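Local coordinates for B-agarase (Agarivorans gilvus, PDB 5Z6P), which probably hydrolyses beta-galactosidic linkages in agarose, as a beta-agarase of glycoside hydrolase family 50, at residues S54-N59 / I67-K72; F80-Q85 / I185-L190; H123-N128 / F137-K142. All coordinates share one frame; numbering follows the deposited sequence.

Contact 1. Residues S54-N59 / I67-K72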
ATOM      1  N   SER A  54      -7.706 -21.643 -14.025  1.00 21.86           N
ATOM      2  CA  SER A  54      -8.459 -21.692 -12.787  1.00 21.00           C
ATOM      3  C   SER A  54      -9.357 -20.463 -12.670  1.00 23.41           C
ATOM      4  O   SER A  54      -8.868 -19.328 -12.586  1.00 22.51           O
ATOM      5  CB  SER A  54      -7.524 -21.776 -11.589  1.00 22.17           C
ATOM      6  OG  SER A  54      -8.216 -21.440 -10.406  1.00 25.35           O
ATOM      7  N   ASN A  55     -10.666 -20.708 -12.651  1.00 21.38           N
ATOM      8  CA  ASN A  55     -11.691 -19.660 -12.617  1.00 21.82           C
ATOM      9  C   ASN A  55     -11.561 -18.754 -13.843  1.00 21.29           C
ATOM     10  O   ASN A  55     -11.852 -17.564 -13.801  1.00 20.16           O
ATOM     11  CB  ASN A  55     -11.615 -18.853 -11.321  1.00 21.08           C
ATOM     12  CG  ASN A  55     -11.761 -19.726 -10.087  1.00 26.46           C
ATOM     13  OD1 ASN A  55     -12.409 -20.769 -10.127  1.00 24.78           O
ATOM     14  ND2 ASN A  55     -11.145 -19.307  -8.990  1.00 23.63           N
ATOM     15  N   VAL A  56     -11.130 -19.374 -14.934  1.00 23.26           N
ATOM     16  CA  VAL A  56     -11.031 -18.752 -16.241  1.00 22.85           C
ATOM     17  C   VAL A  56     -11.646 -19.660 -17.289  1.00 24.88           C
ATOM     18  O   VAL A  56     -11.219 -20.806 -17.437  1.00 24.16           O
ATOM     19  CB  VAL A  56      -9.565 -18.474 -16.644  1.00 17.83           C
ATOM     20  CG1 VAL A  56      -9.508 -17.942 -18.064  1.00 18.13           C
ATOM     21  CG2 VAL A  56      -8.932 -17.502 -15.681  1.00 17.88           C
ATOM     22  N   GLU A  57     -12.636 -19.139 -18.013  1.00 23.77           N
ATOM     23  CA  GLU A  57     -13.188 -19.808 -19.192  1.00 23.26           C
ATOM     24  C   GLU A  57     -12.375 -19.490 -20.446  1.00 22.05           C
ATOM     25  O   GLU A  57     -12.204 -18.332 -20.806  1.00 24.68           O
ATOM     26  CB  GLU A  57     -14.640 -19.396 -19.393  1.00 18.66           C
ATOM     27  CG  GLU A  57     -15.521 -19.763 -18.240  1.00 21.61           C
ATOM     28  CD  GLU A  57     -16.959 -19.315 -18.429  1.00 26.39           C
ATOM     29  OE1 GLU A  57     -17.257 -18.652 -19.441  1.00 27.51           O
ATOM     30  OE2 GLU A  57     -17.786 -19.631 -17.550  1.00 34.07           O
ATOM     31  N   ALA A  58     -11.898 -20.527 -21.119  1.00 22.40           N
ATOM     32  CA  ALA A  58     -10.967 -20.365 -22.234  1.00 20.51           C
ATOM     33  C   ALA A  58     -11.454 -21.023 -23.517  1.00 22.45           C
ATOM     34  O   ALA A  58     -11.906 -22.162 -23.514  1.00 23.42           O
ATOM     35  CB  ALA A  58      -9.608 -20.932 -21.859  1.00 20.94           C
ATOM     36  N   ASN A  59     -11.343 -20.297 -24.613  1.00 21.97           N
ATOM     37  CA  ASN A  59     -11.610 -20.849 -25.922  1.00 20.89           C
ATOM     38  C   ASN A  59     -10.552 -20.374 -26.906  1.00 26.95           C
ATOM     39  O   ASN A  59     -10.288 -19.182 -27.007  1.00 26.28           O
ATOM     40  CB  ASN A  59     -13.017 -20.451 -26.380  1.00 29.48           C
ATOM     41  CG  ASN A  59     -13.476 -21.215 -27.613  1.00 36.81           C
ATOM     42  OD1 ASN A  59     -12.886 -22.226 -27.995  1.00 41.57           O
ATOM     43  ND2 ASN A  59     -14.545 -20.739 -28.234  1.00 42.36           N
ATOM     44  N   ILE A  67     -10.215 -15.438 -23.226  1.00 19.39           N
ATOM     45  CA  ILE A  67     -10.387 -15.788 -21.823  1.00 22.31           C
ATOM     46  C   ILE A  67     -11.399 -14.879 -21.152  1.00 22.39           C
ATOM     47  O   ILE A  67     -11.392 -13.666 -21.355  1.00 25.94           O
ATOM     48  CB  ILE A  67      -9.052 -15.738 -21.017  1.00 21.81           C
ATOM     49  CG1 ILE A  67      -8.346 -14.398 -21.193  1.00 22.10           C
ATOM     50  CG2 ILE A  67      -8.120 -16.875 -21.412  1.00 21.15           C
ATOM     51  CD1 ILE A  67      -7.215 -14.189 -20.211  1.00 21.18           C
ATOM     52  N   LYS A  68     -12.297 -15.496 -20.393  1.00 20.63           N
ATOM     53  CA  LYS A  68     -13.179 -14.788 -19.489  1.00 19.07           C
ATOM     54  C   LYS A  68     -12.771 -15.118 -18.057  1.00 21.35           C
ATOM     55  O   LYS A  68     -12.960 -16.238 -17.596  1.00 20.29           O
ATOM     56  CB  LYS A  68     -14.645 -15.161 -19.723  1.00 19.20           C
ATOM     57  CG  LYS A  68     -15.593 -14.442 -18.790  1.00 20.61           C
ATOM     58  CD  LYS A  68     -17.062 -14.825 -19.001  1.00 23.86           C
ATOM     59  CE  LYS A  68     -17.940 -14.165 -17.933  1.00 20.95           C
ATOM     60  NZ  LYS A  68     -19.392 -14.414 -18.137  1.00 24.62           N
ATOM     61  N   ALA A  69     -12.190 -14.146 -17.368  1.00 20.63           N
ATOM     62  CA  ALA A  69     -11.809 -14.343 -15.984  1.00 20.69           C
ATOM     63  C   ALA A  69     -13.018 -14.092 -15.104  1.00 22.87           C
ATOM     64  O   ALA A  69     -13.643 -13.041 -15.188  1.00 19.99           O
ATOM     65  CB  ALA A  69     -10.639 -13.423 -15.597  1.00 16.76           C
ATOM     66  N   LEU A  70     -13.348 -15.070 -14.269  1.00 20.93           N
ATOM     67  CA  LEU A  70     -14.508 -14.974 -13.402  1.00 19.73           C
ATOM     68  C   LEU A  70     -14.118 -14.352 -12.071  1.00 21.48           C
ATOM     69  O   LEU A  70     -14.298 -14.951 -11.012  1.00 19.30           O
ATOM     70  CB  LEU A  70     -15.123 -16.355 -13.178  1.00 22.57           C
ATOM     71  CG  LEU A  70     -15.292 -17.286 -14.377  1.00 22.89           C
ATOM     72  CD1 LEU A  70     -16.073 -18.538 -13.959  1.00 24.59           C
ATOM     73  CD2 LEU A  70     -15.970 -16.581 -15.555  1.00 20.98           C
ATOM     74  N   SER A  71     -13.596 -13.136 -12.133  1.00 20.48           N
ATOM     75  CA  SER A  71     -12.971 -12.511 -10.980  1.00 17.99           C
ATOM     76  C   SER A  71     -13.975 -11.772 -10.115  1.00 20.08           C
ATOM     77  O   SER A  71     -13.698 -11.497  -8.959  1.00 21.99           O
ATOM     78  CB  SER A  71     -11.855 -11.563 -11.436  1.00 18.70           C
ATOM     79  OG  SER A  71     -12.270 -10.796 -12.564  1.00 19.53           O
ATOM     80  N   LYS A  72     -15.148 -11.445 -10.645  1.00 19.51           N
ATOM     81  CA  LYS A  72     -16.148 -10.854  -9.770  1.00 18.72           C
ATOM     82  C   LYS A  72     -16.532 -11.848  -8.671  1.00 20.71           C
ATOM     83  O   LYS A  72     -16.601 -11.499  -7.495  1.00 24.05           O
ATOM     84  CB  LYS A  72     -17.391 -10.418 -10.534  1.00 21.04           C
ATOM     85  CG  LYS A  72     -18.434  -9.797  -9.618  1.00 20.31           C
ATOM     86  CD  LYS A  72     -19.605  -9.207 -10.374  1.00 22.99           C
ATOM     87  CE  LYS A  72     -20.670  -8.715  -9.402  1.00 26.07           C
ATOM     88  NZ  LYS A  72     -21.660  -7.842 -10.082  1.00 32.79           N
TER

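Contact 2. Residues F80-Q85 / I185-L190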
ATOM      1  N   PHE A  80      -2.359 -20.555 -16.435  1.00 22.76           N
ATOM      2  CA  PHE A  80      -1.091 -21.209 -16.127  1.00 22.44           C
ATOM      3  C   PHE A  80      -0.456 -21.759 -17.393  1.00 24.28           C
ATOM      4  O   PHE A  80      -1.110 -22.434 -18.191  1.00 24.92           O
ATOM      5  CB  PHE A  80      -1.261 -22.363 -15.125  1.00 20.51           C
ATOM      6  CG  PHE A  80      -1.687 -21.935 -13.756  1.00 21.56           C
ATOM      7  CD1 PHE A  80      -0.829 -21.236 -12.932  1.00 23.11           C
ATOM      8  CD2 PHE A  80      -2.938 -22.274 -13.273  1.00 24.73           C
ATOM      9  CE1 PHE A  80      -1.222 -20.851 -11.672  1.00 26.84           C
ATOM     10  CE2 PHE A  80      -3.332 -21.895 -12.009  1.00 25.59           C
ATOM     11  CZ  PHE A  80      -2.480 -21.186 -11.208  1.00 23.31           C
ATOM     12  N   ILE A  81       0.828 -21.480 -17.557  1.00 22.98           N
ATOM     13  CA  ILE A  81       1.596 -21.934 -18.706  1.00 24.57           C
ATOM     14  C   ILE A  81       2.798 -22.702 -18.193  1.00 26.44           C
ATOM     15  O   ILE A  81       3.726 -22.105 -17.668  1.00 29.78           O
ATOM     16  CB  ILE A  81       2.060 -20.746 -19.579  1.00 24.05           C
ATOM     17  CG1 ILE A  81       0.885 -19.800 -19.856  1.00 23.05           C
ATOM     18  CG2 ILE A  81       2.730 -21.225 -20.864  1.00 24.14           C
ATOM     19  CD1 ILE A  81       1.259 -18.573 -20.656  1.00 23.83           C
ATOM     20  N   GLU A  82       2.773 -24.021 -18.319  1.00 26.96           N
ATOM     21  CA  GLU A  82       3.832 -24.864 -17.775  1.00 28.53           C
ATOM     22  C   GLU A  82       4.389 -25.791 -18.823  1.00 28.46           C
ATOM     23  O   GLU A  82       3.672 -26.648 -19.313  1.00 33.25           O
ATOM     24  CB  GLU A  82       3.321 -25.712 -16.609  1.00 26.75           C
ATOM     25  CG  GLU A  82       2.930 -24.948 -15.379  1.00 34.53           C
ATOM     26  CD  GLU A  82       2.559 -25.868 -14.232  1.00 44.05           C
ATOM     27  OE1 GLU A  82       3.444 -26.601 -13.743  1.00 41.03           O
ATOM     28  OE2 GLU A  82       1.375 -25.854 -13.824  1.00 49.30           O
ATOM     29  N   PRO A  83       5.674 -25.645 -19.154  1.00 31.45           N
ATOM     30  CA  PRO A  83       6.303 -26.623 -20.040  1.00 32.82           C
ATOM     31  C   PRO A  83       6.474 -27.957 -19.318  1.00 35.25           C
ATOM     32  O   PRO A  83       6.556 -27.972 -18.098  1.00 31.48           O
ATOM     33  CB  PRO A  83       7.655 -25.987 -20.358  1.00 33.62           C
ATOM     34  CG  PRO A  83       7.964 -25.181 -19.169  1.00 33.55           C
ATOM     35  CD  PRO A  83       6.642 -24.657 -18.656  1.00 34.48           C
ATOM     36  N   GLN A  84       6.507 -29.054 -20.064  1.00 40.26           N
ATOM     37  CA  GLN A  84       6.705 -30.373 -19.479  1.00 43.66           C
ATOM     38  C   GLN A  84       8.103 -30.467 -18.887  1.00 46.17           C
ATOM     39  O   GLN A  84       8.292 -30.981 -17.788  1.00 47.88           O
ATOM     40  CB  GLN A  84       6.493 -31.463 -20.529  1.00 44.98           C
ATOM     41  CG  GLN A  84       5.077 -31.523 -21.081  1.00 41.23           C
ATOM     42  CD  GLN A  84       4.898 -32.655 -22.067  1.00 45.93           C
ATOM     43  OE1 GLN A  84       5.787 -33.494 -22.232  1.00 42.87           O
ATOM     44  NE2 GLN A  84       3.746 -32.687 -22.736  1.00 42.43           N
ATOM     45  N   GLN A  85       9.075 -29.964 -19.641  1.00 43.68           N
ATOM     46  CA  GLN A  85      10.442 -29.838 -19.166  1.00 46.20           C
ATOM     47  C   GLN A  85      10.784 -28.352 -19.086  1.00 43.77           C
ATOM     48  O   GLN A  85      10.482 -27.601 -20.012  1.00 41.83           O
ATOM     49  CB  GLN A  85      11.410 -30.573 -20.096  1.00 44.27           C
ATOM     50  CG  GLN A  85      11.178 -32.086 -20.194  1.00 52.30           C
ATOM     51  CD  GLN A  85      11.478 -32.835 -18.902  1.00 54.34           C
ATOM     52  OE1 GLN A  85      10.578 -33.142 -18.123  1.00 59.62           O
ATOM     53  NE2 GLN A  85      12.749 -33.149 -18.684  1.00 57.35           N
ATOM     54  N   ILE A 185      13.235 -22.366 -15.930  1.00 34.71           N
ATOM     55  CA  ILE A 185      11.951 -21.693 -15.757  1.00 34.26           C
ATOM     56  C   ILE A 185      10.815 -22.715 -15.857  1.00 33.55           C
ATOM     57  O   ILE A 185      10.661 -23.378 -16.877  1.00 32.59           O
ATOM     58  CB  ILE A 185      11.785 -20.575 -16.797  1.00 34.48           C
ATOM     59  CG1 ILE A 185      12.871 -19.512 -16.567  1.00 35.38           C
ATOM     60  CG2 ILE A 185      10.391 -19.980 -16.725  1.00 26.89           C
ATOM     61  CD1 ILE A 185      12.822 -18.346 -17.499  1.00 31.55           C
ATOM     62  N   SER A 186      10.038 -22.851 -14.785  1.00 31.93           N
ATOM     63  CA  SER A 186       9.086 -23.950 -14.667  1.00 34.71           C
ATOM     64  C   SER A 186       7.607 -23.579 -14.863  1.00 34.05           C
ATOM     65  O   SER A 186       6.788 -24.450 -15.120  1.00 35.30           O
ATOM     66  CB  SER A 186       9.248 -24.624 -13.303  1.00 36.55           C
ATOM     67  OG  SER A 186       8.966 -23.723 -12.253  1.00 35.22           O
ATOM     68  N   LYS A 187       7.263 -22.305 -14.744  1.00 29.07           N
ATOM     69  CA  LYS A 187       5.865 -21.907 -14.836  1.00 27.93           C
ATOM     70  C   LYS A 187       5.698 -20.408 -15.054  1.00 28.85           C
ATOM     71  O   LYS A 187       6.442 -19.610 -14.501  1.00 28.60           O
ATOM     72  CB  LYS A 187       5.114 -22.314 -13.568  1.00 28.50           C
ATOM     73  CG  LYS A 187       3.647 -21.921 -13.562  1.00 33.33           C
ATOM     74  CD  LYS A 187       3.064 -21.877 -12.153  1.00 37.39           C
ATOM     75  CE  LYS A 187       2.786 -23.262 -11.608  1.00 39.82           C
ATOM     76  NZ  LYS A 187       2.126 -23.176 -10.270  1.00 44.82           N
ATOM     77  N   ILE A 188       4.710 -20.032 -15.859  1.00 23.10           N
ATOM     78  CA  ILE A 188       4.276 -18.654 -15.934  1.00 23.21           C
ATOM     79  C   ILE A 188       2.804 -18.567 -15.543  1.00 25.78           C
ATOM     80  O   ILE A 188       1.993 -19.367 -15.996  1.00 26.15           O
ATOM     81  CB  ILE A 188       4.494 -18.074 -17.334  1.00 22.66           C
ATOM     82  CG1 ILE A 188       5.995 -18.018 -17.637  1.00 23.62           C
ATOM     83  CG2 ILE A 188       3.883 -16.694 -17.430  1.00 23.35           C
ATOM     84  CD1 ILE A 188       6.335 -17.698 -19.065  1.00 22.71           C
ATOM     85  N   GLU A 189       2.465 -17.614 -14.682  1.00 22.89           N
ATOM     86  CA  GLU A 189       1.078 -17.409 -14.297  1.00 21.89           C
ATOM     87  C   GLU A 189       0.564 -16.031 -14.673  1.00 21.54           C
ATOM     88  O   GLU A 189       1.124 -15.005 -14.269  1.00 22.25           O
ATOM     89  CB  GLU A 189       0.894 -17.620 -12.799  1.00 23.44           C
ATOM     90  CG  GLU A 189      -0.511 -17.277 -12.319  1.00 23.13           C
ATOM     91  CD  GLU A 189      -0.606 -17.181 -10.818  1.00 22.36           C
ATOM     92  OE1 GLU A 189       0.451 -17.042 -10.174  1.00 25.02           O
ATOM     93  OE2 GLU A 189      -1.729 -17.253 -10.284  1.00 24.96           O
ATOM     94  N   LEU A 190      -0.499 -16.022 -15.468  1.00 20.77           N
ATOM     95  CA  LEU A 190      -1.244 -14.808 -15.786  1.00 17.54           C
ATOM     96  C   LEU A 190      -2.414 -14.679 -14.803  1.00 21.59           C
ATOM     97  O   LEU A 190      -3.383 -15.411 -14.894  1.00 23.42           O
ATOM     98  CB  LEU A 190      -1.755 -14.831 -17.227  1.00 17.03           C
ATOM     99  CG  LEU A 190      -0.856 -15.384 -18.345  1.00 21.13           C
ATOM    100  CD1 LEU A 190      -1.500 -15.213 -19.705  1.00 22.96           C
ATOM    101  CD2 LEU A 190       0.539 -14.782 -18.356  1.00 24.50           C
TER

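Contact 3. Residues H123-N128 / F137-K142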
ATOM      1  N   HIS A 123       9.585 -14.063 -10.341  1.00 27.24           N
ATOM      2  CA  HIS A 123       9.645 -12.745 -10.921  1.00 21.00           C
ATOM      3  C   HIS A 123       8.219 -12.269 -11.210  1.00 23.59           C
ATOM      4  O   HIS A 123       7.550 -12.803 -12.087  1.00 22.44           O
ATOM      5  CB  HIS A 123      10.489 -12.777 -12.184  1.00 24.87           C
ATOM      6  CG  HIS A 123      10.556 -11.470 -12.900  1.00 22.36           C
ATOM      7  ND1 HIS A 123      11.522 -10.530 -12.637  1.00 26.81           N
ATOM      8  CD2 HIS A 123       9.770 -10.944 -13.868  1.00 22.23           C
ATOM      9  CE1 HIS A 123      11.337  -9.482 -13.419  1.00 27.95           C
ATOM     10  NE2 HIS A 123      10.278  -9.707 -14.172  1.00 23.32           N
ATOM     11  N   SER A 124       7.747 -11.267 -10.479  1.00 22.78           N
ATOM     12  CA  SER A 124       6.370 -10.812 -10.668  1.00 21.11           C
ATOM     13  C   SER A 124       6.257  -9.368 -11.164  1.00 21.91           C
ATOM     14  O   SER A 124       6.714  -8.437 -10.503  1.00 21.98           O
ATOM     15  CB  SER A 124       5.592 -10.961  -9.361  1.00 21.57           C
ATOM     16  OG  SER A 124       4.236 -10.651  -9.559  1.00 20.71           O
ATOM     17  N   ARG A 125       5.640  -9.202 -12.334  1.00 18.98           N
ATOM     18  CA  ARG A 125       5.317  -7.893 -12.886  1.00 18.74           C
ATOM     19  C   ARG A 125       3.813  -7.758 -13.143  1.00 21.16           C
ATOM     20  O   ARG A 125       3.089  -8.748 -13.100  1.00 17.65           O
ATOM     21  CB  ARG A 125       6.066  -7.659 -14.190  1.00 17.87           C
ATOM     22  CG  ARG A 125       7.568  -7.802 -14.089  1.00 17.27           C
ATOM     23  CD  ARG A 125       8.229  -6.893 -15.092  1.00 17.56           C
ATOM     24  NE  ARG A 125       9.678  -7.066 -15.143  1.00 21.65           N
ATOM     25  CZ  ARG A 125      10.534  -6.079 -15.400  1.00 21.42           C
ATOM     26  NH1 ARG A 125      10.079  -4.857 -15.624  1.00 17.23           N
ATOM     27  NH2 ARG A 125      11.835  -6.321 -15.433  1.00 20.59           N
ATOM     28  N   CYS A 126       3.335  -6.546 -13.416  1.00 18.72           N
ATOM     29  CA  CYS A 126       1.959  -6.424 -13.897  1.00 19.43           C
ATOM     30  C   CYS A 126       1.817  -5.440 -15.051  1.00 18.93           C
ATOM     31  O   CYS A 126       2.715  -4.625 -15.335  1.00 21.25           O
ATOM     32  CB  CYS A 126       0.996  -6.046 -12.756  1.00 20.84           C
ATOM     33  SG  CYS A 126       1.060  -4.377 -12.143  1.00 29.47           S
ATOM     34  N   ILE A 127       0.686  -5.558 -15.727  1.00 16.20           N
ATOM     35  CA  ILE A 127       0.331  -4.687 -16.823  1.00 16.97           C
ATOM     36  C   ILE A 127      -1.107  -4.203 -16.683  1.00 16.81           C
ATOM     37  O   ILE A 127      -1.940  -4.883 -16.083  1.00 16.82           O
ATOM     38  CB  ILE A 127       0.492  -5.406 -18.161  1.00 21.29           C
ATOM     39  CG1 ILE A 127      -0.360  -6.675 -18.186  1.00 19.23           C
ATOM     40  CG2 ILE A 127       1.951  -5.764 -18.406  1.00 16.64           C
ATOM     41  CD1 ILE A 127      -0.359  -7.350 -19.534  1.00 18.19           C
ATOM     42  N   ASN A 128      -1.390  -3.021 -17.218  1.00 16.81           N
ATOM     43  CA  ASN A 128      -2.768  -2.598 -17.406  1.00 18.51           C
ATOM     44  C   ASN A 128      -3.171  -2.759 -18.873  1.00 20.46           C
ATOM     45  O   ASN A 128      -2.555  -2.175 -19.764  1.00 22.13           O
ATOM     46  CB  ASN A 128      -2.987  -1.155 -16.964  1.00 14.87           C
ATOM     47  CG  ASN A 128      -4.456  -0.765 -16.981  1.00 18.45           C
ATOM     48  OD1 ASN A 128      -4.982  -0.340 -18.004  1.00 17.75           O
ATOM     49  ND2 ASN A 128      -5.136  -0.956 -15.850  1.00 19.98           N
ATOM     50  N   PHE A 137       2.899  -6.422 -24.889  1.00 21.12           N
ATOM     51  CA  PHE A 137       3.413  -6.348 -23.528  1.00 18.37           C
ATOM     52  C   PHE A 137       4.712  -7.126 -23.396  1.00 19.54           C
ATOM     53  O   PHE A 137       4.846  -8.204 -23.941  1.00 25.61           O
ATOM     54  CB  PHE A 137       2.375  -6.863 -22.526  1.00 16.35           C
ATOM     55  CG  PHE A 137       1.121  -6.045 -22.494  1.00 18.71           C
ATOM     56  CD1 PHE A 137       1.053  -4.899 -21.735  1.00 20.20           C
ATOM     57  CD2 PHE A 137       0.022  -6.404 -23.253  1.00 18.54           C
ATOM     58  CE1 PHE A 137      -0.078  -4.133 -21.718  1.00 18.26           C
ATOM     59  CE2 PHE A 137      -1.112  -5.656 -23.228  1.00 22.19           C
ATOM     60  CZ  PHE A 137      -1.165  -4.508 -22.459  1.00 22.30           C
ATOM     61  N   MET A 138       5.672  -6.554 -22.676  1.00 20.56           N
ATOM     62  CA  MET A 138       6.999  -7.141 -22.532  1.00 17.78           C
ATOM     63  C   MET A 138       7.377  -7.268 -21.065  1.00 22.46           C
ATOM     64  O   MET A 138       7.271  -6.306 -20.308  1.00 22.68           O
ATOM     65  CB  MET A 138       8.046  -6.295 -23.247  1.00 24.55           C
ATOM     66  CG  MET A 138       7.732  -5.962 -24.695  1.00 32.62           C
ATOM     67  SD  MET A 138       8.635  -7.021 -25.836  1.00 38.92           S
ATOM     68  CE  MET A 138      10.290  -6.321 -25.787  1.00 37.90           C
ATOM     69  N   VAL A 139       7.809  -8.456 -20.667  1.00 21.58           N
ATOM     70  CA  VAL A 139       8.323  -8.666 -19.326  1.00 21.46           C
ATOM     71  C   VAL A 139       9.810  -9.006 -19.430  1.00 27.86           C
ATOM     72  O   VAL A 139      10.169 -10.102 -19.856  1.00 26.15           O
ATOM     73  CB  VAL A 139       7.577  -9.787 -18.600  1.00 20.28           C
ATOM     74  CG1 VAL A 139       8.061  -9.899 -17.169  1.00 24.17           C
ATOM     75  CG2 VAL A 139       6.086  -9.532 -18.637  1.00 20.01           C
ATOM     76  N   GLU A 140      10.669  -8.054 -19.066  1.00 26.88           N
ATOM     77  CA  GLU A 140      12.100  -8.207 -19.282  1.00 23.92           C
ATOM     78  C   GLU A 140      12.723  -9.058 -18.206  1.00 25.22           C
ATOM     79  O   GLU A 140      12.674  -8.727 -17.031  1.00 28.33           O
ATOM     80  CB  GLU A 140      12.803  -6.851 -19.341  1.00 28.11           C
ATOM     81  CG  GLU A 140      14.329  -6.982 -19.386  1.00 29.98           C
ATOM     82  CD  GLU A 140      15.021  -5.759 -19.964  1.00 28.70           C
ATOM     83  OE1 GLU A 140      14.737  -5.398 -21.126  1.00 30.44           O
ATOM     84  OE2 GLU A 140      15.839  -5.156 -19.247  1.00 28.00           O
ATOM     85  N   LEU A 141      13.305 -10.168 -18.629  1.00 28.46           N
ATOM     86  CA  LEU A 141      13.878 -11.136 -17.712  1.00 29.62           C
ATOM     87  C   LEU A 141      15.402 -11.030 -17.677  1.00 26.62           C
ATOM     88  O   LEU A 141      16.045 -11.593 -16.808  1.00 30.91           O
ATOM     89  CB  LEU A 141      13.446 -12.553 -18.099  1.00 26.56           C
ATOM     90  CG  LEU A 141      11.991 -12.928 -17.797  1.00 27.64           C
ATOM     91  CD1 LEU A 141      11.643 -14.296 -18.355  1.00 24.92           C
ATOM     92  CD2 LEU A 141      11.731 -12.888 -16.308  1.00 28.74           C
ATOM     93  N   LYS A 142      15.975 -10.321 -18.637  1.00 27.95           N
ATOM     94  CA  LYS A 142      17.407 -10.066 -18.626  1.00 31.10           C
ATOM     95  C   LYS A 142      17.708  -8.786 -19.386  1.00 31.83           C
ATOM     96  O   LYS A 142      17.124  -8.531 -20.441  1.00 32.34           O
ATOM     97  CB  LYS A 142      18.192 -11.245 -19.222  1.00 30.49           C
ATOM     98  CG  LYS A 142      19.701 -10.986 -19.311  1.00 37.65           C
ATOM     99  CD  LYS A 142      20.543 -12.213 -18.975  1.00 36.41           C
ATOM    100  CE  LYS A 142      20.582 -13.194 -20.131  1.00 42.00           C
ATOM    101  NZ  LYS A 142      21.544 -14.307 -19.911  1.00 42.95           N
TER

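Contact 1. Residues S54-N59 / I67-K72
V56 and I67 meet on one face of an antiparallel strand pair, where CG1 of V56 comes within 3.7 Å of CB of I67. The valine places this methyl anti to its own backbone N (chi1 175°), which turns it to the diagonal neighbour I67, while CG2 leans toward A69. A58 and A69 add single methyls to this face. The other face is polar and carries the antiparallel hydrogen-bonded pair E57 and K68, whose side chains lie side by side and point the same way. Their contact is through the aliphatic part of the lysine, OE1 of E57 lying 3.9 Å from CD of K68, while OE1 of E57 and NZ of K68 stay 4.9 Å apart, too far for a salt bridge. L70 crosses E57 at about a right angle, with CD2 of L70 4.1 Å from OE2 of E57.

Behind these side chains run two backbone hydrogen bonds, E57 N to K68 O and K68 N to E57 O, 2.9 Å each. A third, L70 N to N55 O, is nearly straight (168° at the hydrogen) and ties in the chain just beyond the strand, where L70 centres an inverse gamma turn. Further out, N55 ND2 is bonded to Y76 O, and I67 packs on L201 and L203 of strand 199-210. Strands 56-59 and 67-69 run 174° apart, antiparallel arms of the beta hairpin of strands 56-61 and 64-69.

Contact 2. Residues F80-Q85 / I185-L190
F80 and E189 stand side by side on one face of the strand pair and point the same way, with the phenyl and carboxylate planes only 25° apart. CE1 of F80 meets CG of E189 at 3.7 Å, with the carboxylate carbon close behind, at an oblique approach to the ring. E189 CG lies anti to the backbone N (chi1 174°), and the extended chain beyond it carries the carboxylate along the ring. That carboxylate is held from outside the pair: OE2 accepts a hydrogen bond from S78 and OE1 one from N114, which limits its freedom to turn.

E82 and K187 are likewise aligned, touching through CG of each at 3.6 Å. A bend at chi3 (-76°) turns the end of the lysine, and OE2 of E82 remains 4.5 Å from NZ of K187, beyond a salt bridge; any attraction between the charges is therefore probably modest. K187 also reaches back to the phenyl ring, its CD 4.0 Å from CD1 of F80.

The opposite face is apolar. I81 and I188 are directly paired there, CB to CB 4.3 Å, and their backbones exchange two hydrogen bonds, I81 N to I188 O and I188 N to I81 O, each 2.9 Å long. F206 and L203 of strand 199-210 cover I81 and L190. Beyond I81 the pairing lapses, and P83 packs its CD 3.5 Å from S186 O. Here strand 185-193 makes a classic beta bulge, S186 and K187 both facing F116 of strand 109-117, within the antiparallel beta structure of the agarase CBM-like domain.

Contact 3. Residues H123-N128 / F137-K142
I127 drives its CD1 methyl onto one face of the F137 ring, 3.6 Å from the ring centroid and 15° off the normal, a CH-pi contact that marks the tightly packed part of this pair. CG1 of I127 sits between the backbone N and the carbonyl carbon (chi1 57°); this carries CD1 over the ring, while the other branch, CG2, meets CD1 of F137 at 3.6 Å.

Midway, CG1 of V139 fits against R125 and H123: it lies 3.7 Å from CD of R125 and approaches the edge of the H123 imidazole near NE2. Strands 123-128 and 137-140 run roughly antiparallel with axes 8.5 Å from each other, too far for direct strand pairing. Strand 168-174 pairs with both, and the side chains of the two strands face each other, consistent with a strongly curled sheet in the beta structure of the agarase CBM-like domain.

Toward L141 the contact becomes more polar but stays buried. CD2 of L141 covers one face of H123 at 4.0 Å from the centroid, displaced toward the rim. R125 NE donates a fairly straight bond of 2.9 Å to H123 NE2, with the imidazole nitrogen close to the guanidinium plane. The bond across the segments, R125 NH2 to E140 O, is weak: 3.0 Å long but bent to 122°. NH2 has a further acceptor in C151 O, NH1 bonds A171 O, and C151 N also binds OE2 of E140.

The looser, solvent side lies at the partly exposed N128. Its CA–CB bond points away from the other strand, which it meets through its backbone oxygen at the edge of the F137 ring, while ND2 bonds S108 and T685.

In the fold
All three contacts lie in the agarase CBM-like part of the chain and involve connected beta strands. Contact 1 closes before contact 2 opens, whereas contact 3 is nested in the loop that contact 2 closes. The centres of contacts 1 and 2 lie about 18 Å apart, yet S54 CB and F80 CE2 touch at 4.2 Å; strands 64-69 and 76-81 also follow each other in sequence. Contacts 2 and 3, with centres about 15 Å apart, are linked by strand 109-117, which pairs with both 122-129 and 185-193. The centres of contacts 1 and 3 are about 21 Å apart. A hairpin, a sequence-distant strand pairing and side-chain packing between unpaired strands thus combine in this region.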